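Local coordinates for CurD (Moorea producens 3L, PDB 5KP7), which probably acts as a hydroxymethylglutaryl-CoA synthase-type acyltransferase of the thiolase-like superfamily and binds 4'-phosphopantetheine, at residues Ser34-Ala39 / Val76-Asn81; Gly38-Glu43 / Val68-Glu73; Val101-Glu106 / Ser114-Ile119; Arg406-Asp411 / Lys431-Phe436. The protein carries 3 engineered substitutions. All blocks are in the same frame, centred on the assembly; numbering follows the deposited sequence.

Contact 1 (Ser34-Ala39 / Val76-Asn81); sequences SVYGGA and VSYAVN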
loop_
_atom_site.group_PDB
_atom_site.type_symbol
_atom_site.label_atom_id
_atom_site.label_comp_id
_atom_site.label_asym_id
_atom_site.label_seq_id
_atom_site.Cartn_x
_atom_site.Cartn_y
_atom_site.Cartn_z
ATOM N N SER A 34 -6.589 -9.532 10.377
ATOM C CA SER A 34 -7.489 -8.521 10.903
ATOM C C SER A 34 -6.982 -7.140 10.502
ATOM O O SER A 34 -5.774 -6.951 10.285
ATOM C CB SER A 34 -7.632 -8.701 12.408
ATOM O OG SER A 34 -8.413 -7.672 12.967
ATOM N N VAL A 35 -7.914 -6.200 10.349
ATOM C CA VAL A 35 -7.617 -4.868 9.784
ATOM C C VAL A 35 -8.086 -3.787 10.760
ATOM O O VAL A 35 -9.137 -3.956 11.386
ATOM C CB VAL A 35 -8.407 -4.691 8.465
ATOM C CG1 VAL A 35 -8.351 -3.250 7.949
ATOM C CG2 VAL A 35 -7.917 -5.680 7.427
ATOM N N TYR A 36 -7.352 -2.679 10.854
ATOM C CA TYR A 36 -7.861 -1.455 11.458
ATOM C C TYR A 36 -7.677 -0.340 10.451
ATOM O O TYR A 36 -6.539 0.004 10.127
ATOM C CB TYR A 36 -7.175 -1.138 12.774
ATOM C CG TYR A 36 -7.640 0.158 13.410
ATOM C CD1 TYR A 36 -8.975 0.347 13.778
ATOM C CD2 TYR A 36 -6.769 1.206 13.633
ATOM C CE1 TYR A 36 -9.407 1.532 14.357
ATOM C CE2 TYR A 36 -7.200 2.395 14.220
ATOM C CZ TYR A 36 -8.529 2.556 14.575
ATOM O OH TYR A 36 -9.002 3.712 15.184
ATOM N N GLY A 37 -8.796 0.201 9.970
ATOM C CA GLY A 37 -8.789 1.243 8.941
ATOM C C GLY A 37 -9.041 2.639 9.465
ATOM O O GLY A 37 -9.512 3.515 8.720
ATOM N N GLY A 38 -8.749 2.833 10.743
ATOM C CA GLY A 38 -8.821 4.134 11.405
ATOM C C GLY A 38 -10.178 4.428 11.987
ATOM O O GLY A 38 -11.137 3.655 11.816
ATOM N N ALA A 39 -10.256 5.544 12.706
ATOM C CA ALA A 39 -11.500 5.975 13.338
ATOM C C ALA A 39 -12.229 7.072 12.550
ATOM O O ALA A 39 -13.404 7.375 12.818
ATOM C CB ALA A 39 -11.201 6.459 14.747
ATOM N N VAL A 76 1.462 2.319 17.004
ATOM C CA VAL A 76 1.256 1.289 18.023
ATOM C C VAL A 76 -0.229 1.050 18.252
ATOM O O VAL A 76 -0.692 -0.081 18.259
ATOM C CB VAL A 76 1.954 1.670 19.366
ATOM C CG1 VAL A 76 1.595 0.692 20.479
ATOM C CG2 VAL A 76 3.472 1.738 19.184
ATOM N N SER A 77 -0.989 2.115 18.501
ATOM C CA SER A 77 -2.405 1.965 18.745
ATOM C C SER A 77 -3.125 1.393 17.518
ATOM O O SER A 77 -3.981 0.519 17.673
ATOM C CB SER A 77 -3.032 3.270 19.267
ATOM O OG SER A 77 -3.208 4.254 18.286
ATOM N N TYR A 78 -2.717 1.811 16.313
ATOM C CA TYR A 78 -3.272 1.237 15.100
ATOM C C TYR A 78 -2.984 -0.277 15.068
ATOM O O TYR A 78 -3.879 -1.078 14.754
ATOM C CB TYR A 78 -2.683 1.933 13.862
ATOM C CG TYR A 78 -3.550 3.009 13.280
ATOM C CD1 TYR A 78 -3.811 4.190 13.974
ATOM C CD2 TYR A 78 -4.125 2.866 12.014
ATOM C CE1 TYR A 78 -4.621 5.182 13.415
ATOM C CE2 TYR A 78 -4.922 3.848 11.469
ATOM C CZ TYR A 78 -5.144 5.009 12.141
ATOM O OH TYR A 78 -5.979 5.952 11.547
ATOM N N ALA A 79 -1.735 -0.644 15.344
ATOM C CA ALA A 79 -1.316 -2.038 15.336
ATOM C C ALA A 79 -2.073 -2.903 16.324
ATOM O O ALA A 79 -2.506 -4.020 15.995
ATOM C CB ALA A 79 0.178 -2.153 15.595
ATOM N N VAL A 80 -2.216 -2.414 17.564
ATOM C CA VAL A 80 -2.939 -3.147 18.580
ATOM C C VAL A 80 -4.413 -3.327 18.182
ATOM O O VAL A 80 -4.976 -4.404 18.351
ATOM C CB VAL A 80 -2.768 -2.494 19.973
ATOM C CG1 VAL A 80 -3.720 -3.130 20.995
ATOM C CG2 VAL A 80 -1.310 -2.580 20.430
ATOM N N ASN A 81 -5.047 -2.275 17.660
ATOM C CA ASN A 81 -6.416 -2.387 17.203
ATOM C C ASN A 81 -6.589 -3.374 16.043
ATOM O O ASN A 81 -7.625 -4.073 15.973
ATOM C CB ASN A 81 -6.973 -1.003 16.888
ATOM C CG ASN A 81 -7.192 -0.177 18.144
ATOM O OD1 ASN A 81 -7.631 -0.692 19.161
ATOM N ND2 ASN A 81 -6.929 1.110 18.064
HETATM O O HOH W 1 -9.667 -4.254 14.106
HETATM O O HOH W 2 -8.043 7.181 12.768
#
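The hydroxyl of Tyr-78 and the backbone N-H of Ala-39 both donate to one water, which lies 2.7 Å from Tyr-78 OH and hands its own protons on to Val-68 and Glu-73. The same phenol oxygen rests 3.4 Å from Gly-38 CA, and the backbone there has a positive phi. A beta carbon at this position would come too close to the hydroxyl, which probably favours glycine here. Beside this polar corner two tyrosines form a T-shaped pair. Tyr-36 presents its CD2-CE2 edge to the face of Tyr-78, centroids 4.8 Å apart and planes at 69°, with CE2 above the middle of the ring. What directs the Tyr-36 ring at the helix is its first torsion, which sets CG opposite the backbone N (chi1 178°). The pair illustrates how an alpha/beta core is seamed: the end of strand 29-36, in the large mixed sheet, is pinned against helix 75-89. One face of the Tyr-36 ring receives a CH-pi contact from Asn-81 CB, 3.9 Å from the centroid, while the opposite face is covered by Gly-38 N. A phenylalanine in place of Tyr-78 would probably keep the ring pair but leave the water short of one of its donors. The polar ends are held from outside, Tyr-36 OH by Glu-73 and Asn-81 OD1 by the backbone N of Leu-428. At the far end a second water donates to Val-35 O and Asn-81 O, 2.8 Å from each oxygen, tying strand to helix.

Contact 2 (Gly38-Glu43 / Val68-Glu73); sequences GAAQLE and VSLPYE
Ala-40 and Leu-70 set the orientation of this contact: the methyl of Ala-40 points at the loop, and Leu-70 brings one branch up to it, CD2 lying 3.9 Å from Ala-40 CB. With CG of Leu-70 opposite its carbonyl carbon (chi1 -77°), the isobutyl group can reach back to the strand although its CB does not aim there. Two residues farther along the strand, Leu-42 meets Val-68, whose CG2 lies 4.4 Å from Leu-42 CB, a looser approach. Between these two apolar meetings runs a backbone bond, Val-68 N to Ala-40 O at 3.0 Å. It continues the pairing of strands 40-43 and 65-67, and helix 388-397 lies against Val-68 and Leu-70 through Leu-394. The loop then closes in a type I beta turn from Leu-70 to Glu-73. Leu-70 O is gripped from opposite faces of its plane, by Glu-73 N and by Ser-69 OG, and Leu-70 N points almost straight (171°) at the anti lone pair of Glu-73 OE1. That oxygen lies 4.3 Å from Ala-39 CB and accepts, at 2.6 Å, from the water that also reaches Val-68 O. Tyr-36 OH binds the other carboxylate oxygen. With donors on both oxygens, Glu-73 is likely to be stable as a buried anion, whereas the N-H of Ala-40, buried here without a partner, probably costs some energy.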
loop_
_atom_site.group_PDB
_atom_site.type_symbol
_atom_site.label_atom_id
_atom_site.label_comp_id
_atom_site.label_asym_id
_atom_site.label_seq_id
_atom_site.Cartn_x
_atom_site.Cartn_y
_atom_site.Cartn_z
ATOM N N GLY A 38 -8.749 2.833 10.743
ATOM C CA GLY A 38 -8.821 4.134 11.405
ATOM C C GLY A 38 -10.178 4.428 11.987
ATOM O O GLY A 38 -11.137 3.655 11.816
ATOM N N ALA A 39 -10.256 5.544 12.706
ATOM C CA ALA A 39 -11.500 5.975 13.338
ATOM C C ALA A 39 -12.229 7.072 12.550
ATOM O O ALA A 39 -13.404 7.375 12.818
ATOM C CB ALA A 39 -11.201 6.459 14.747
ATOM N N ALA A 40 -11.512 7.689 11.612
ATOM C CA ALA A 40 -12.024 8.821 10.876
ATOM C C ALA A 40 -11.459 8.779 9.472
ATOM O O ALA A 40 -10.379 8.214 9.234
ATOM C CB ALA A 40 -11.617 10.113 11.558
ATOM N N GLN A 41 -12.193 9.381 8.545
ATOM C CA GLN A 41 -11.754 9.448 7.161
ATOM C C GLN A 41 -12.176 10.772 6.528
ATOM O O GLN A 41 -13.099 11.411 6.999
ATOM C CB GLN A 41 -12.315 8.258 6.380
ATOM C CG GLN A 41 -13.833 8.115 6.361
ATOM C CD GLN A 41 -14.549 8.944 5.291
ATOM O OE1 GLN A 41 -13.908 9.524 4.399
ATOM N NE2 GLN A 41 -15.865 9.002 5.362
ATOM N N LEU A 42 -11.463 11.164 5.474
ATOM C CA LEU A 42 -11.784 12.336 4.657
ATOM C C LEU A 42 -12.154 11.878 3.258
ATOM O O LEU A 42 -11.380 11.169 2.592
ATOM C CB LEU A 42 -10.588 13.259 4.521
ATOM C CG LEU A 42 -10.815 14.528 3.688
ATOM C CD1 LEU A 42 -11.801 15.438 4.397
ATOM C CD2 LEU A 42 -9.482 15.216 3.452
ATOM N N GLU A 43 -13.298 12.360 2.800
ATOM C CA GLU A 43 -13.775 12.103 1.434
ATOM C C GLU A 43 -13.007 13.008 0.491
ATOM O O GLU A 43 -12.977 14.205 0.688
ATOM C CB GLU A 43 -15.289 12.321 1.367
ATOM C CG GLU A 43 -16.044 11.212 2.108
ATOM C CD GLU A 43 -17.477 11.546 2.481
ATOM O OE1 GLU A 43 -18.121 12.381 1.816
ATOM O OE2 GLU A 43 -17.981 10.935 3.460
ATOM N N VAL A 68 -7.578 8.867 8.392
ATOM C CA VAL A 68 -6.724 9.915 8.986
ATOM C C VAL A 68 -6.556 9.604 10.479
ATOM O O VAL A 68 -7.554 9.460 11.157
ATOM C CB VAL A 68 -7.357 11.303 8.822
ATOM C CG1 VAL A 68 -6.440 12.386 9.356
ATOM C CG2 VAL A 68 -7.649 11.567 7.346
ATOM N N SER A 69 -5.317 9.457 10.914
ATOM C CA SER A 69 -5.021 9.204 12.357
ATOM C C SER A 69 -5.310 10.464 13.181
ATOM O O SER A 69 -4.832 11.571 12.824
ATOM C CB SER A 69 -3.571 8.880 12.511
ATOM O OG SER A 69 -3.196 8.544 13.847
ATOM N N LEU A 70 -6.001 10.287 14.313
ATOM C CA LEU A 70 -6.168 11.374 15.294
ATOM C C LEU A 70 -4.880 11.591 16.079
ATOM O O LEU A 70 -4.013 10.735 16.099
ATOM C CB LEU A 70 -7.318 11.040 16.249
ATOM C CG LEU A 70 -8.766 11.200 15.787
ATOM C CD1 LEU A 70 -9.120 12.685 15.764
ATOM C CD2 LEU A 70 -9.037 10.604 14.436
ATOM N N PRO A 71 -4.748 12.750 16.768
ATOM C CA PRO A 71 -3.526 12.985 17.580
ATOM C C PRO A 71 -3.327 11.985 18.721
ATOM O O PRO A 71 -2.191 11.678 19.087
ATOM C CB PRO A 71 -3.689 14.438 18.062
ATOM C CG PRO A 71 -4.563 15.052 17.027
ATOM C CD PRO A 71 -5.558 13.986 16.617
ATOM N N TYR A 72 -4.432 11.384 19.168
ATOM C CA TYR A 72 -4.399 10.367 20.191
ATOM C C TYR A 72 -4.374 8.964 19.599
ATOM O O TYR A 72 -4.843 8.002 20.221
ATOM C CB TYR A 72 -5.554 10.583 21.190
ATOM C CG TYR A 72 -6.913 10.795 20.567
ATOM C CD1 TYR A 72 -7.641 9.720 20.028
ATOM C CD2 TYR A 72 -7.473 12.077 20.456
ATOM C CE1 TYR A 72 -8.894 9.927 19.459
ATOM C CE2 TYR A 72 -8.714 12.271 19.878
ATOM C CZ TYR A 72 -9.411 11.199 19.388
ATOM O OH TYR A 72 -10.652 11.420 18.834
ATOM N N GLU A 73 -3.804 8.829 18.394
ATOM C CA GLU A 73 -3.498 7.532 17.828
ATOM C C GLU A 73 -2.101 7.608 17.246
ATOM O O GLU A 73 -1.601 8.700 16.894
ATOM C CB GLU A 73 -4.484 7.176 16.719
ATOM C CG GLU A 73 -5.940 7.116 17.172
ATOM C CD GLU A 73 -6.825 6.695 16.028
ATOM O OE1 GLU A 73 -7.118 7.571 15.163
ATOM O OE2 GLU A 73 -7.207 5.475 15.962
HETATM O O HOH W 2 -8.043 7.181 12.768
#

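Contact 3 (Val101-Glu106 / Ser114-Ile119); sequences VITCSE and SMSTYI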
loop_
_atom_site.group_PDB
_atom_site.type_symbol
_atom_site.label_atom_id
_atom_site.label_comp_id
_atom_site.label_asym_id
_atom_site.label_seq_id
_atom_site.Cartn_x
_atom_site.Cartn_y
_atom_site.Cartn_z
ATOM N N VAL A 101 7.035 -11.422 17.201
ATOM C CA VAL A 101 6.212 -10.278 16.813
ATOM C C VAL A 101 7.091 -9.381 15.936
ATOM O O VAL A 101 8.129 -8.897 16.395
ATOM C CB VAL A 101 5.719 -9.491 18.037
ATOM C CG1 VAL A 101 4.992 -8.238 17.604
ATOM C CG2 VAL A 101 4.806 -10.332 18.908
ATOM N N ILE A 102 6.704 -9.227 14.673
ATOM C CA ILE A 102 7.402 -8.355 13.735
ATOM C C ILE A 102 6.488 -7.202 13.395
ATOM O O ILE A 102 5.378 -7.401 12.857
ATOM C CB ILE A 102 7.803 -9.058 12.430
ATOM C CG1 ILE A 102 8.609 -10.337 12.733
ATOM C CG2 ILE A 102 8.612 -8.091 11.588
ATOM C CD1 ILE A 102 9.101 -11.067 11.492
ATOM N N THR A 103 6.911 -5.980 13.717
ATOM C CA THR A 103 6.185 -4.788 13.303
ATOM C C THR A 103 6.839 -4.255 12.048
ATOM O O THR A 103 8.059 -4.097 12.002
ATOM C CB THR A 103 6.179 -3.743 14.423
ATOM O OG1 THR A 103 5.566 -4.322 15.581
ATOM C CG2 THR A 103 5.369 -2.544 14.016
ATOM N N CYS A 104 6.050 -3.985 11.031
ATOM C CA CYS A 104 6.537 -3.569 9.706
ATOM C C CYS A 104 6.035 -2.182 9.472
ATOM O O CYS A 104 4.804 -1.948 9.471
ATOM C CB CYS A 104 6.012 -4.535 8.644
ATOM S SG CYS A 104 6.508 -6.255 8.966
ATOM N N SER A 105 6.931 -1.220 9.337
ATOM C CA SER A 105 6.497 0.179 9.366
ATOM C C SER A 105 7.560 1.099 8.749
ATOM O O SER A 105 8.754 0.754 8.775
ATOM C CB SER A 105 6.188 0.613 10.822
ATOM O OG SER A 105 5.574 1.894 10.852
ATOM N N GLU A 106 7.106 2.241 8.259
ATOM C CA GLU A 106 7.965 3.376 7.924
ATOM C C GLU A 106 7.568 4.604 8.747
ATOM O O GLU A 106 7.943 5.735 8.408
ATOM C CB GLU A 106 8.017 3.638 6.421
ATOM C CG GLU A 106 6.665 3.870 5.762
ATOM C CD GLU A 106 6.727 3.580 4.267
ATOM O OE1 GLU A 106 6.522 2.420 3.859
ATOM O OE2 GLU A 106 6.984 4.512 3.515
ATOM N N SER A 114 11.792 -1.066 19.178
ATOM C CA SER A 114 10.749 -1.558 18.271
ATOM C C SER A 114 9.353 -1.319 18.846
ATOM O O SER A 114 9.127 -1.452 20.070
ATOM C CB SER A 114 10.894 -3.035 17.888
ATOM O OG SER A 114 10.666 -3.940 18.964
ATOM N N MET A 115 8.401 -1.042 17.966
ATOM C CA MET A 115 6.994 -0.929 18.394
ATOM C C MET A 115 6.457 -2.263 18.901
ATOM O O MET A 115 5.474 -2.306 19.642
ATOM C CB MET A 115 6.151 -0.357 17.245
ATOM C CG MET A 115 6.493 1.077 17.082
ATOM S SD MET A 115 5.505 1.998 15.862
ATOM C CE MET A 115 6.167 1.351 14.325
ATOM N N SER A 116 7.129 -3.356 18.528
ATOM C CA SER A 116 6.733 -4.681 18.959
ATOM C C SER A 116 6.666 -4.818 20.488
ATOM O O SER A 116 5.863 -5.589 20.988
ATOM C CB SER A 116 7.678 -5.717 18.369
ATOM O OG SER A 116 7.605 -5.667 16.942
ATOM N N THR A 117 7.536 -4.109 21.202
ATOM C CA THR A 117 7.534 -4.166 22.679
ATOM C C THR A 117 6.219 -3.649 23.291
ATOM O O THR A 117 5.599 -4.325 24.112
ATOM C CB THR A 117 8.730 -3.386 23.263
ATOM O OG1 THR A 117 8.712 -2.016 22.825
ATOM C CG2 THR A 117 10.040 -3.994 22.779
ATOM N N TYR A 118 5.744 -2.504 22.831
ATOM C CA TYR A 118 4.434 -1.976 23.250
ATOM C C TYR A 118 3.305 -2.878 22.828
ATOM O O TYR A 118 2.377 -3.118 23.580
ATOM C CB TYR A 118 4.200 -0.594 22.653
ATOM C CG TYR A 118 5.022 0.516 23.254
ATOM C CD1 TYR A 118 4.765 0.968 24.544
ATOM C CD2 TYR A 118 5.936 1.217 22.507
ATOM C CE1 TYR A 118 5.478 2.028 25.089
ATOM C CE2 TYR A 118 6.657 2.284 23.043
ATOM C CZ TYR A 118 6.411 2.677 24.353
ATOM O OH TYR A 118 7.115 3.747 24.882
ATOM N N ILE A 119 3.390 -3.412 21.615
ATOM C CA ILE A 119 2.354 -4.290 21.086
ATOM C C ILE A 119 2.233 -5.554 21.941
ATOM O O ILE A 119 1.139 -5.956 22.356
ATOM C CB ILE A 119 2.587 -4.581 19.594
ATOM C CG1 ILE A 119 2.357 -3.311 18.764
ATOM C CG2 ILE A 119 1.688 -5.696 19.101
ATOM C CD1 ILE A 119 3.054 -3.308 17.416
#
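Thr-103 and Ser-116 meet without a ring, amide or carboxylate between them: the one aromatic ring of the two segments, that of Tyr-118, lies beyond the interface and makes a cation-pi contact with Lys-113. Hydroxyls and branched tips do the work instead. Thr-103 OG1 donates to Ser-116 OG at 2.8 Å, and Ser-116 OG is bonded in turn to Phe-132 O on the adjoining strand. Both oxygens sit opposite their own carbonyl carbons (chi1 -59° and -61°), which turns them toward each other between strand and helix. Ile-119 comes tip to tip with Thr-103, its CD1 only 3.3 Å from OG1, and Val-101 CG1 lies 3.7 Å from Ser-116 OG. The second branch of Thr-103, CG2, crosses Met-115 at about a right angle, 4.0 Å from its CB. Bent at chi3 (-73°), Met-115 brings CE to 3.6 Å from Ser-105 CB; the hydroxyl of that serine is bonded to Thr-167 O. The contact packs the first strand of a beta-alpha-beta unit, 98-104, against its helix, 115-123, with the segment axes 8.0 Å apart, and Phe-132 belongs to the unit's second strand, 130-134. A valine in place of Thr-103 would probably leave Ser-116 OG without its donor and break the relay between the strands. Chemically, the buried hydroxyls are probably well satisfied: Thr-103 donates to Ser-116, which is bonded to Phe-132 O, with methyl groups of Val-101 and Ile-119 packed against them.

Contact 4 (Arg406-Asp411 / Lys431-Phe436); sequences RNVTLD and KAIKEF. With SO4 (sulfate ion), chain C.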
loop_
_atom_site.group_PDB
_atom_site.type_symbol
_atom_site.label_atom_id
_atom_site.label_comp_id
_atom_site.label_asym_id
_atom_site.label_seq_id
_atom_site.Cartn_x
_atom_site.Cartn_y
_atom_site.Cartn_z
ATOM N N ARG A 406 8.815 14.538 23.948
ATOM C CA ARG A 406 9.181 14.006 25.263
ATOM C C ARG A 406 7.960 13.888 26.198
ATOM O O ARG A 406 7.832 12.916 26.920
ATOM C CB ARG A 406 10.262 14.880 25.906
ATOM C CG ARG A 406 10.857 14.270 27.178
ATOM C CD ARG A 406 11.672 15.259 27.953
ATOM N NE ARG A 406 13.005 15.341 27.458
ATOM C CZ ARG A 406 14.095 14.836 28.056
ATOM N NH1 ARG A 406 15.253 14.971 27.444
ATOM N NH2 ARG A 406 14.046 14.190 29.229
ATOM N N ASN A 407 7.101 14.903 26.198
ATOM C CA ASN A 407 5.914 14.928 27.085
ATOM C C ASN A 407 4.733 15.520 26.355
ATOM O O ASN A 407 4.836 16.586 25.740
ATOM C CB ASN A 407 6.181 15.752 28.331
ATOM C CG ASN A 407 7.208 15.107 29.249
ATOM O OD1 ASN A 407 6.905 14.120 29.915
ATOM N ND2 ASN A 407 8.402 15.677 29.318
ATOM N N VAL A 408 3.614 14.823 26.380
ATOM C CA VAL A 408 2.359 15.382 25.866
ATOM C C VAL A 408 1.222 14.651 26.576
ATOM O O VAL A 408 1.333 13.457 26.856
ATOM C CB VAL A 408 2.225 15.278 24.320
ATOM C CG1 VAL A 408 2.275 13.833 23.851
ATOM C CG2 VAL A 408 0.971 15.987 23.816
ATOM N N THR A 409 0.131 15.371 26.850
ATOM C CA THR A 409 -1.071 14.764 27.427
ATOM C C THR A 409 -2.203 15.025 26.471
ATOM O O THR A 409 -2.555 16.178 26.245
ATOM C CB THR A 409 -1.394 15.355 28.803
ATOM O OG1 THR A 409 -1.576 16.763 28.665
ATOM C CG2 THR A 409 -0.254 15.144 29.744
ATOM N N LEU A 410 -2.760 13.984 25.860
ATOM C CA LEU A 410 -3.757 14.195 24.806
ATOM C C LEU A 410 -5.136 14.620 25.340
ATOM O O LEU A 410 -5.625 14.096 26.343
ATOM C CB LEU A 410 -3.928 12.943 23.933
ATOM C CG LEU A 410 -2.874 12.608 22.874
ATOM C CD1 LEU A 410 -2.745 13.739 21.895
ATOM C CD2 LEU A 410 -1.527 12.259 23.510
ATOM N N ASP A 411 -5.747 15.567 24.633
ATOM C CA ASP A 411 -7.150 15.906 24.811
ATOM C C ASP A 411 -8.041 15.043 23.909
ATOM O O ASP A 411 -8.148 15.273 22.681
ATOM C CB ASP A 411 -7.396 17.381 24.511
ATOM C CG ASP A 411 -8.839 17.798 24.732
ATOM O OD1 ASP A 411 -9.649 16.999 25.277
ATOM O OD2 ASP A 411 -9.183 18.954 24.337
ATOM N N LYS A 431 -2.747 7.863 25.173
ATOM C CA LYS A 431 -3.152 8.753 26.250
ATOM C C LYS A 431 -2.164 9.875 26.485
ATOM O O LYS A 431 -2.566 11.041 26.709
ATOM C CB LYS A 431 -3.310 7.958 27.557
ATOM C CG LYS A 431 -3.808 8.753 28.737
ATOM C CD LYS A 431 -3.856 7.845 29.976
ATOM C CE LYS A 431 -4.902 8.268 30.960
ATOM N NZ LYS A 431 -4.764 9.615 31.546
ATOM N N ALA A 432 -0.879 9.542 26.446
ATOM C CA ALA A 432 0.164 10.494 26.818
ATOM C C ALA A 432 1.520 9.947 26.422
ATOM O O ALA A 432 1.676 8.745 26.212
ATOM C CB ALA A 432 0.165 10.763 28.322
ATOM N N ILE A 433 2.490 10.849 26.369
ATOM C CA ILE A 433 3.895 10.481 26.368
ATOM C C ILE A 433 4.486 11.152 27.607
ATOM O O ILE A 433 4.257 12.343 27.849
ATOM C CB ILE A 433 4.635 10.920 25.094
ATOM C CG1 ILE A 433 3.910 10.395 23.848
ATOM C CG2 ILE A 433 6.082 10.414 25.116
ATOM C CD1 ILE A 433 4.477 10.898 22.532
ATOM N N LYS A 434 5.203 10.384 28.411
ATOM C CA LYS A 434 5.792 10.905 29.652
ATOM C C LYS A 434 7.234 10.489 29.692
ATOM O O LYS A 434 7.555 9.306 29.734
ATOM C CB LYS A 434 5.013 10.395 30.858
ATOM C CG LYS A 434 5.419 11.138 32.124
ATOM C CD LYS A 434 4.429 10.954 33.264
ATOM C CE LYS A 434 4.335 9.524 33.709
ATOM N NZ LYS A 434 3.606 9.479 35.018
ATOM N N GLU A 435 8.119 11.466 29.565
ATOM C CA GLU A 435 9.558 11.206 29.465
ATOM C C GLU A 435 9.859 10.134 28.413
ATOM O O GLU A 435 10.569 9.160 28.659
ATOM C CB GLU A 435 10.158 10.863 30.840
ATOM C CG GLU A 435 10.000 12.002 31.840
ATOM C CD GLU A 435 10.711 13.269 31.377
ATOM O OE1 GLU A 435 11.941 13.218 31.251
ATOM O OE2 GLU A 435 10.050 14.321 31.187
ATOM N N PHE A 436 9.302 10.376 27.224
ATOM C CA PHE A 436 9.399 9.493 26.042
ATOM C C PHE A 436 8.643 8.179 26.131
ATOM O O PHE A 436 8.528 7.488 25.096
ATOM C CB PHE A 436 10.859 9.212 25.654
ATOM C CG PHE A 436 11.689 10.434 25.453
ATOM C CD1 PHE A 436 11.428 11.300 24.405
ATOM C CD2 PHE A 436 12.767 10.711 26.286
ATOM C CE1 PHE A 436 12.217 12.414 24.207
ATOM C CE2 PHE A 436 13.579 11.809 26.067
ATOM C CZ PHE A 436 13.300 12.670 25.032
HETATM S S SO4 C . 3.603 6.059 35.295
HETATM O O1 SO4 C . 3.130 5.278 36.463
HETATM O O2 SO4 C . 4.620 7.039 35.737
HETATM O O3 SO4 C . 4.194 5.134 34.301
HETATM O O4 SO4 C . 2.461 6.773 34.677
HETATM O O HOH W 3 -4.806 12.075 27.961
#
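Arg-406 runs across Phe-436 and ends on Glu-435. CB starts the path 3.6 Å from Phe-436 CE1; CG follows over the ring face, 3.7 Å from the centroid, in a CH-pi contact. CD then passes Glu-435 OE2 at 3.7 Å, and a bend at chi3 (-84°) swings the guanidinium back, so that Phe-436 CE2 lies over its centre with the two planes 48° apart. NE lies 3.6 Å from Phe-436 CZ, and Arg-406 CZ and NH1 lie near CE2. At the tip NH2 makes a salt bridge of 3.1 Å to Glu-435 OE1, which lies in the guanidinium plane and is met on its syn side but tilted out of the carboxylate plane. Asn-407 holds the same glutamate twice: OD1 takes its backbone N-H from above the amide carbonyl plane, and ND2 reaches OE2 at 2.8 Å. This exposed cluster sits at the hairpin turn between strands 428-434 and 437-442, where Glu-435 and Phe-436 both have positive phi and the Phe-436 N-H runs straight to Arg-406 O. Strand 408-409 is the outer, antiparallel strand of the resulting small sheet. Val-408 and Ile-433 form a hydrogen-bonded pair, joined by two backbone bonds, and their CG1 atoms touch at 3.8 Å. Thr-409 and Ala-432 form a non-hydrogen-bonded pair, and on the hairpin's other side Lys-431 and Ala-432 make a classic beta bulge opposite Lys-439. Leu-410 N closes the ladder on Lys-431 O, which a water also links to Leu-410 O. Lys-434 reaches outward, its NZ 2.7 Å from O2 of a sulfate, probably from the crystallisation liquor, that Lys-439 also binds.

In the fold
Along the chain contacts 1 and 2 start from one stretch, sharing Gly-38 and Ala-39; contacts 3 and 4 follow in series. Contacts 1 and 2 lie 11 Å apart between centres and share a water, leading from the large mixed sheet to the smaller sheet of strand 40-43. Contact 3, its centre 13 Å from that of contact 1, reaches the same large sheet, and helices 75-89 and 115-123 pack together through Ala-79 and Ile-119. Contact 4 lies farther out, about 27 Å from the chain centre, yet Leu-410 touches Pro-71 and Tyr-72 of contact 2. The peripheral hairpin sheet is joined to the core partly through the 68-73 loop, and also near Tyr-118 of contact 3.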